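Side-chain contacts in carbohydrate kinase (Agrobacterium tumefaciens, PDB 2NWH), which probably phosphorylates a sugar or related small alcohol with ATP, as kinases of the pfkB (ribokinase) family do: residues A46-R51 / A253-A258; V247-G252 / I284-S289; G278-A283 / E302-L307. One frame throughout, in Å; residues are numbered along the deposited sequence.

Interaction 1. Residues A46-R51 / A253-A258; sequences ARNLSR and AGDAMA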
# COMPACT_ATOMS: atom_id res chain seq x y z
N ALA A 46 -0.42 6.47 -0.45
CA ALA A 46 -0.93 7.85 -0.34
C ALA A 46 -0.22 8.72 -1.35
O ALA A 46 -0.88 9.49 -2.05
CB ALA A 46 -0.71 8.44 1.07
N ARG A 47 1.11 8.65 -1.37
CA ARG A 47 1.89 9.40 -2.35
C ARG A 47 1.44 9.05 -3.74
O ARG A 47 1.28 9.94 -4.57
CB ARG A 47 3.39 9.11 -2.18
CG ARG A 47 3.96 9.76 -0.89
CD ARG A 47 5.47 9.79 -0.95
NE ARG A 47 6.09 8.46 -0.94
CZ ARG A 47 7.40 8.24 -0.79
NH1 ARG A 47 8.23 9.28 -0.73
NH2 ARG A 47 7.87 6.98 -0.77
N ASN A 48 1.25 7.76 -4.00
CA ASN A 48 0.87 7.35 -5.36
C ASN A 48 -0.46 7.93 -5.78
O ASN A 48 -0.61 8.40 -6.91
CB ASN A 48 0.84 5.82 -5.52
CG ASN A 48 2.22 5.19 -5.38
OD1 ASN A 48 3.22 5.88 -5.43
ND2 ASN A 48 2.26 3.87 -5.20
N LEU A 49 -1.45 7.86 -4.88
CA LEU A 49 -2.76 8.42 -5.17
C LEU A 49 -2.70 9.90 -5.42
O LEU A 49 -3.40 10.41 -6.31
CB LEU A 49 -3.75 8.09 -4.02
CG LEU A 49 -4.10 6.60 -4.02
CD1 LEU A 49 -4.60 6.14 -2.61
CD2 LEU A 49 -5.08 6.27 -5.17
N SER A 50 -1.89 10.61 -4.66
CA SER A 50 -1.67 12.06 -4.92
C SER A 50 -1.05 12.34 -6.31
O SER A 50 -1.50 13.24 -7.07
CB SER A 50 -0.86 12.67 -3.77
OG SER A 50 -0.73 14.07 -3.93
N ARG A 51 -0.07 11.53 -6.66
CA ARG A 51 0.57 11.58 -8.00
C ARG A 51 -0.40 11.35 -9.14
O ARG A 51 -0.18 11.85 -10.24
CB ARG A 51 1.66 10.52 -8.08
CG ARG A 51 2.93 10.97 -7.32
CD ARG A 51 3.88 9.80 -7.10
NE ARG A 51 4.98 10.24 -6.24
CZ ARG A 51 5.57 9.47 -5.34
NH1 ARG A 51 5.18 8.21 -5.21
NH2 ARG A 51 6.57 9.96 -4.60
N ALA A 253 6.12 -3.92 -5.31
CA ALA A 253 5.98 -3.91 -3.84
C ALA A 253 4.53 -3.98 -3.37
O ALA A 253 4.25 -4.53 -2.29
CB ALA A 253 6.66 -2.68 -3.27
N GLY A 254 3.60 -3.43 -4.16
CA GLY A 254 2.17 -3.55 -3.92
C GLY A 254 1.45 -2.22 -3.91
O GLY A 254 0.24 -2.16 -4.21
N ASP A 255 2.18 -1.16 -3.56
CA ASP A 255 1.64 0.19 -3.50
C ASP A 255 1.11 0.68 -4.84
O ASP A 255 0.11 1.42 -4.89
CB ASP A 255 2.67 1.21 -2.91
CG ASP A 255 4.10 1.14 -3.55
OD1 ASP A 255 4.76 0.08 -3.43
OD2 ASP A 255 4.61 2.15 -4.12
N ALA A 256 1.82 0.34 -5.91
CA ALA A 256 1.55 0.91 -7.19
C ALA A 256 0.30 0.26 -7.79
O ALA A 256 -0.56 0.94 -8.29
CB ALA A 256 2.80 0.77 -8.13
N MET A 257 0.21 -1.06 -7.77
CA MET A 257 -0.97 -1.78 -8.23
C MET A 257 -2.22 -1.22 -7.50
O MET A 257 -3.24 -0.82 -8.12
CB MET A 257 -0.75 -3.27 -7.92
CG MET A 257 -1.99 -4.17 -7.94
SD MET A 257 -2.55 -4.52 -9.62
CE MET A 257 -4.10 -3.66 -9.59
N ALA A 258 -2.13 -1.19 -6.17
CA ALA A 258 -3.25 -0.73 -5.33
C ALA A 258 -3.65 0.67 -5.75
O ALA A 258 -4.84 0.93 -6.02
CB ALA A 258 -2.85 -0.74 -3.81

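Interaction 2. Residues V247-G252 / I284-S289; sequences VKDVTG and ITVQSS. With NA (sodium ion), chain E.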
# COMPACT_ATOMS: atom_id res chain seq x y z
N VAL A 247 4.23 -5.67 -21.87
CA VAL A 247 5.04 -5.58 -20.66
C VAL A 247 4.98 -6.91 -19.87
O VAL A 247 3.88 -7.46 -19.63
CB VAL A 247 4.71 -4.30 -19.81
CG1 VAL A 247 3.24 -4.29 -19.33
CG2 VAL A 247 5.69 -4.14 -18.63
N LYS A 248 6.17 -7.42 -19.54
CA LYS A 248 6.36 -8.75 -18.95
C LYS A 248 6.37 -8.78 -17.42
O LYS A 248 6.50 -9.85 -16.82
CB LYS A 248 7.65 -9.40 -19.46
CG LYS A 248 7.86 -9.29 -20.95
CD LYS A 248 6.79 -10.03 -21.73
CE LYS A 248 7.23 -10.25 -23.20
NZ LYS A 248 7.78 -9.02 -23.85
N ASP A 249 6.27 -7.60 -16.79
CA ASP A 249 6.14 -7.49 -15.33
C ASP A 249 5.20 -6.35 -15.02
O ASP A 249 5.48 -5.20 -15.35
CB ASP A 249 7.51 -7.26 -14.67
CG ASP A 249 7.48 -7.48 -13.14
OD1 ASP A 249 6.39 -7.72 -12.56
OD2 ASP A 249 8.55 -7.40 -12.50
N VAL A 250 4.09 -6.71 -14.38
CA VAL A 250 3.03 -5.78 -13.98
C VAL A 250 2.75 -5.89 -12.45
O VAL A 250 1.64 -5.63 -11.97
CB VAL A 250 1.76 -6.06 -14.81
CG1 VAL A 250 2.01 -5.75 -16.31
CG2 VAL A 250 1.27 -7.54 -14.63
N THR A 251 3.77 -6.29 -11.70
CA THR A 251 3.63 -6.43 -10.23
C THR A 251 4.81 -5.74 -9.50
O THR A 251 5.98 -5.85 -9.92
CB THR A 251 3.53 -7.91 -9.81
OG1 THR A 251 4.74 -8.60 -10.19
CG2 THR A 251 2.33 -8.59 -10.49
N GLY A 252 4.52 -5.05 -8.39
CA GLY A 252 5.57 -4.46 -7.58
C GLY A 252 5.46 -4.78 -6.11
O GLY A 252 4.81 -5.77 -5.69
N ILE A 284 5.15 0.53 -14.46
CA ILE A 284 5.94 1.75 -14.53
C ILE A 284 7.02 1.69 -13.46
O ILE A 284 8.13 2.09 -13.72
CB ILE A 284 5.07 2.99 -14.31
CG1 ILE A 284 4.23 3.26 -15.58
CG2 ILE A 284 5.91 4.26 -13.89
CD1 ILE A 284 3.04 4.23 -15.26
N THR A 285 6.67 1.20 -12.29
CA THR A 285 7.60 1.20 -11.12
C THR A 285 8.68 0.13 -11.23
O THR A 285 9.63 0.11 -10.44
CB THR A 285 6.85 1.00 -9.78
OG1 THR A 285 6.33 -0.34 -9.66
CG2 THR A 285 5.71 2.03 -9.65
N VAL A 286 8.54 -0.79 -12.18
CA VAL A 286 9.50 -1.91 -12.27
C VAL A 286 10.05 -2.09 -13.68
O VAL A 286 10.73 -3.08 -13.96
CB VAL A 286 8.90 -3.24 -11.75
CG1 VAL A 286 8.55 -3.14 -10.26
CG2 VAL A 286 7.66 -3.67 -12.60
N GLN A 287 9.81 -1.12 -14.55
CA GLN A 287 10.25 -1.27 -15.96
C GLN A 287 11.78 -1.15 -16.16
O GLN A 287 12.30 -1.54 -17.23
CB GLN A 287 9.52 -0.28 -16.88
CG GLN A 287 9.95 1.18 -16.64
CD GLN A 287 9.30 2.11 -17.64
OE1 GLN A 287 9.06 1.73 -18.80
NE2 GLN A 287 8.99 3.35 -17.21
N SER A 288 12.50 -0.61 -15.17
CA SER A 288 13.99 -0.68 -15.15
C SER A 288 14.47 -0.82 -13.72
O SER A 288 13.69 -0.58 -12.80
CB SER A 288 14.66 0.55 -15.83
OG SER A 288 14.70 1.71 -14.98
N SER A 289 15.73 -1.17 -13.53
CA SER A 289 16.38 -1.13 -12.22
C SER A 289 16.21 0.20 -11.49
O SER A 289 16.31 0.26 -10.27
CB SER A 289 17.89 -1.40 -12.36
OG SER A 289 18.06 -2.75 -12.74
NA NA E . 7.18 -7.82 -10.39

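Interaction 3. Residues G278-A283 / E302-L307; sequences GAAAAA and EAMLGL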
# COMPACT_ATOMS: atom_id res chain seq x y z
N GLY A 278 -4.09 -0.61 -12.78
CA GLY A 278 -3.24 -1.05 -11.69
C GLY A 278 -1.99 -1.73 -12.25
O GLY A 278 -0.86 -1.49 -11.79
N ALA A 279 -2.18 -2.60 -13.24
CA ALA A 279 -1.07 -3.22 -13.93
C ALA A 279 -0.14 -2.20 -14.55
O ALA A 279 1.07 -2.38 -14.45
CB ALA A 279 -1.53 -4.20 -14.99
N ALA A 280 -0.70 -1.18 -15.21
CA ALA A 280 0.14 -0.12 -15.84
C ALA A 280 1.00 0.57 -14.78
O ALA A 280 2.22 0.80 -14.95
CB ALA A 280 -0.75 0.89 -16.53
N ALA A 281 0.33 0.93 -13.69
CA ALA A 281 0.99 1.59 -12.57
C ALA A 281 2.13 0.74 -11.97
O ALA A 281 3.22 1.23 -11.77
CB ALA A 281 -0.04 2.03 -11.52
N ALA A 282 1.88 -0.55 -11.73
CA ALA A 282 2.93 -1.47 -11.24
C ALA A 282 4.13 -1.57 -12.23
O ALA A 282 5.32 -1.43 -11.81
CB ALA A 282 2.29 -2.87 -11.00
N ALA A 283 3.81 -1.73 -13.51
CA ALA A 283 4.82 -1.88 -14.61
C ALA A 283 5.72 -0.66 -14.66
O ALA A 283 6.92 -0.80 -14.87
CB ALA A 283 4.11 -2.07 -15.98
N GLU A 302 -1.26 6.53 -18.51
CA GLU A 302 -1.78 6.66 -19.87
C GLU A 302 -0.79 6.12 -20.91
O GLU A 302 -1.19 5.39 -21.82
CB GLU A 302 -2.10 8.14 -20.12
CG GLU A 302 -2.82 8.51 -21.41
CD GLU A 302 -2.92 10.07 -21.60
OE1 GLU A 302 -1.89 10.78 -21.40
OE2 GLU A 302 -4.02 10.56 -21.94
N ALA A 303 0.51 6.44 -20.77
CA ALA A 303 1.51 6.01 -21.73
C ALA A 303 1.83 4.49 -21.66
O ALA A 303 2.20 3.89 -22.69
CB ALA A 303 2.80 6.84 -21.58
N MET A 304 1.71 3.90 -20.47
CA MET A 304 2.07 2.49 -20.30
C MET A 304 0.88 1.58 -20.63
O MET A 304 1.08 0.43 -21.02
CB MET A 304 2.60 2.21 -18.88
CG MET A 304 3.03 0.74 -18.62
SD MET A 304 4.50 0.20 -19.52
CE MET A 304 5.75 0.62 -18.27
N LEU A 305 -0.33 2.11 -20.50
CA LEU A 305 -1.52 1.30 -20.68
C LEU A 305 -1.60 0.49 -21.99
O LEU A 305 -2.05 -0.65 -21.98
CB LEU A 305 -2.77 2.15 -20.48
CG LEU A 305 -4.05 1.33 -20.33
CD1 LEU A 305 -3.96 0.53 -18.98
CD2 LEU A 305 -5.30 2.26 -20.37
N GLY A 306 -1.17 1.06 -23.11
CA GLY A 306 -1.21 0.36 -24.40
C GLY A 306 -0.32 -0.90 -24.44
O GLY A 306 -0.47 -1.76 -25.30
N LEU A 307 0.59 -1.00 -23.48
CA LEU A 307 1.52 -2.12 -23.41
C LEU A 307 1.05 -3.20 -22.44
O LEU A 307 1.62 -4.31 -22.37
CB LEU A 307 2.91 -1.62 -23.01
CG LEU A 307 3.62 -0.62 -23.92
CD1 LEU A 307 3.83 -1.18 -25.31
CD2 LEU A 307 2.90 0.74 -23.99

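Interaction 1. Residues A46-R51 / A253-A258
The side-chain amide of Asn48 ties helix 41-51 to the start of helix 255-266, where the pfkB-family sequence Asp-Val-Thr-Gly-Ala-Gly-Asp ends in Asp255. Asn48 ND2 gives a hydrogen bond to Asp255 OD2 at 3.1 Å, reaching the anti side of the carboxylate and lying 23° out of its plane. The same nitrogen also faces the backbone carbonyl, with a weak bond of 3.3 Å from Asn48 ND2 to Asp255 O. Asp255 OD2 lies near the amide plane, and amide and carboxylate planes are 28° apart. Asparagine suits this buried place because its other end still accepts: Arg51 NH1, one helical turn on, makes a weak bond of 3.1 Å to Asn48 OD1, which lies at the edge of the guanidinium, in its plane. Arg47 CB lies over one face of that guanidinium, towards the rim. Ser259 OG, just beyond the segment, joins the same cluster: it is hydrogen-bonded to Asp255 O and weakly to Asn48 ND2. In ribokinase relatives the aspartate ending this motif is the catalytic base, so Asn48 is probably a second-shell residue of the active site. Gly254 holds the N-cap position, where a phi of 128° calls for glycine because a CB would press on Ala253 O.

Interaction 2. Residues V247-G252 / I284-S289
Asp249 CG stands trans to the backbone N (chi1 -166°), a torsion that carries the carboxylate past Val286, while Val286 with chi1 -63° lays CG2 against the aspartate and CG1 toward Thr251. From Asp249 on, the loop 247-252 carries the first four residues of the pfkB-family sequence Asp-Val-Thr-Gly-Ala-Gly-Asp, and here it also folds around a sodium ion. The position beside this motif is consistent with the monovalent-cation site of ribokinase relatives. The carboxylate is a two-pronged ligand, Asp249 OD1 binding sodium at 2.3 Å and Asp249 OD2 at 2.6 Å. Thr251 chelates the ion from its own two oxygens, with Thr251 O at 2.4 Å and Thr251 OG1 at 2.6 Å. The same hydroxyl is hydrogen-bonded to Gly224 O, which fixes its rotation. An Asx turn shapes the loop: Thr251 N donates to Asp249 OD1 from above the carboxylate plane, 3.1 Å away, so one oxygen serves both metal and backbone. A branched apolar residue suits this position near the end of helix 271-286, because its two methyls can lie along the loop without competing for the ion. The side chains of Val286 and Asp249 cross nearly at right angles. Val286 CG2 comes within 3.8 Å of Asp249 OD2, and Val286 CG1 stands the same 3.8 Å from Thr251 O.

Interaction 3. Residues G278-A283 / E302-L307
A helix-helix contact within the C-terminal part of the ribokinase-like fold joins the alanine-rich helix 271-286 to helix 298-305, with Ala280 and Ala283 facing Met304 and Leu305. Small residues let the backbones draw close: the CA atoms of Ala280 and Leu305 are 5.3 Å apart. No hydrogen bond crosses the interface; the side chains that meet are apolar, and Met304 also lies against the backbone carbonyls of Ala280 and Ala283. Met304, long and unbranched, bends to lie along the helix: its chain leaves trans to the backbone N and then turns at the next two torsions, passing Ala280 O and Ala283. Two conformers of this methionine exist, and the fit of its tip applies to one of them, in which Met304 CG is 4.0 Å from Ala283 CB. It also touches Ile284 and Gln287, which extends the contact toward the end of helix 271-286. Leucine suits the margin because its branch can swing inward although its CB does not lead that way; a trans chi1 (-167°) brings CD1 over Ala280, while Arg276, one turn earlier on the alanine helix, also touches the side chain. A single methyl thus fits against two neighbouring residues: Ala280 CB lies 4.3 Å from Met304 CB and touches Leu305 CD1 at 4.1 Å.

Interaction 1 is the buried contact, about 6 Å by its centre from the centre of the chain, whereas interactions 2 and 3 lie further out and are partly buried. Helix 271-286 serves both outer contacts: its flank packs in interaction 3 and its C-terminal end meets the loop of interaction 2. That loop runs straight into the helix start used by interaction 1. The chemistry changes with place, from hydrogen bonds between helices in the interior to metal ligands beside valine methyls, and then to van der Waals contacts of apolar side chains with no hydrogen bond across. The three also meet directly: Ala256 CB lies 3.5 Å from Thr285 CG2, and Val247 N is probably hydrogen-bonded to Leu307 O.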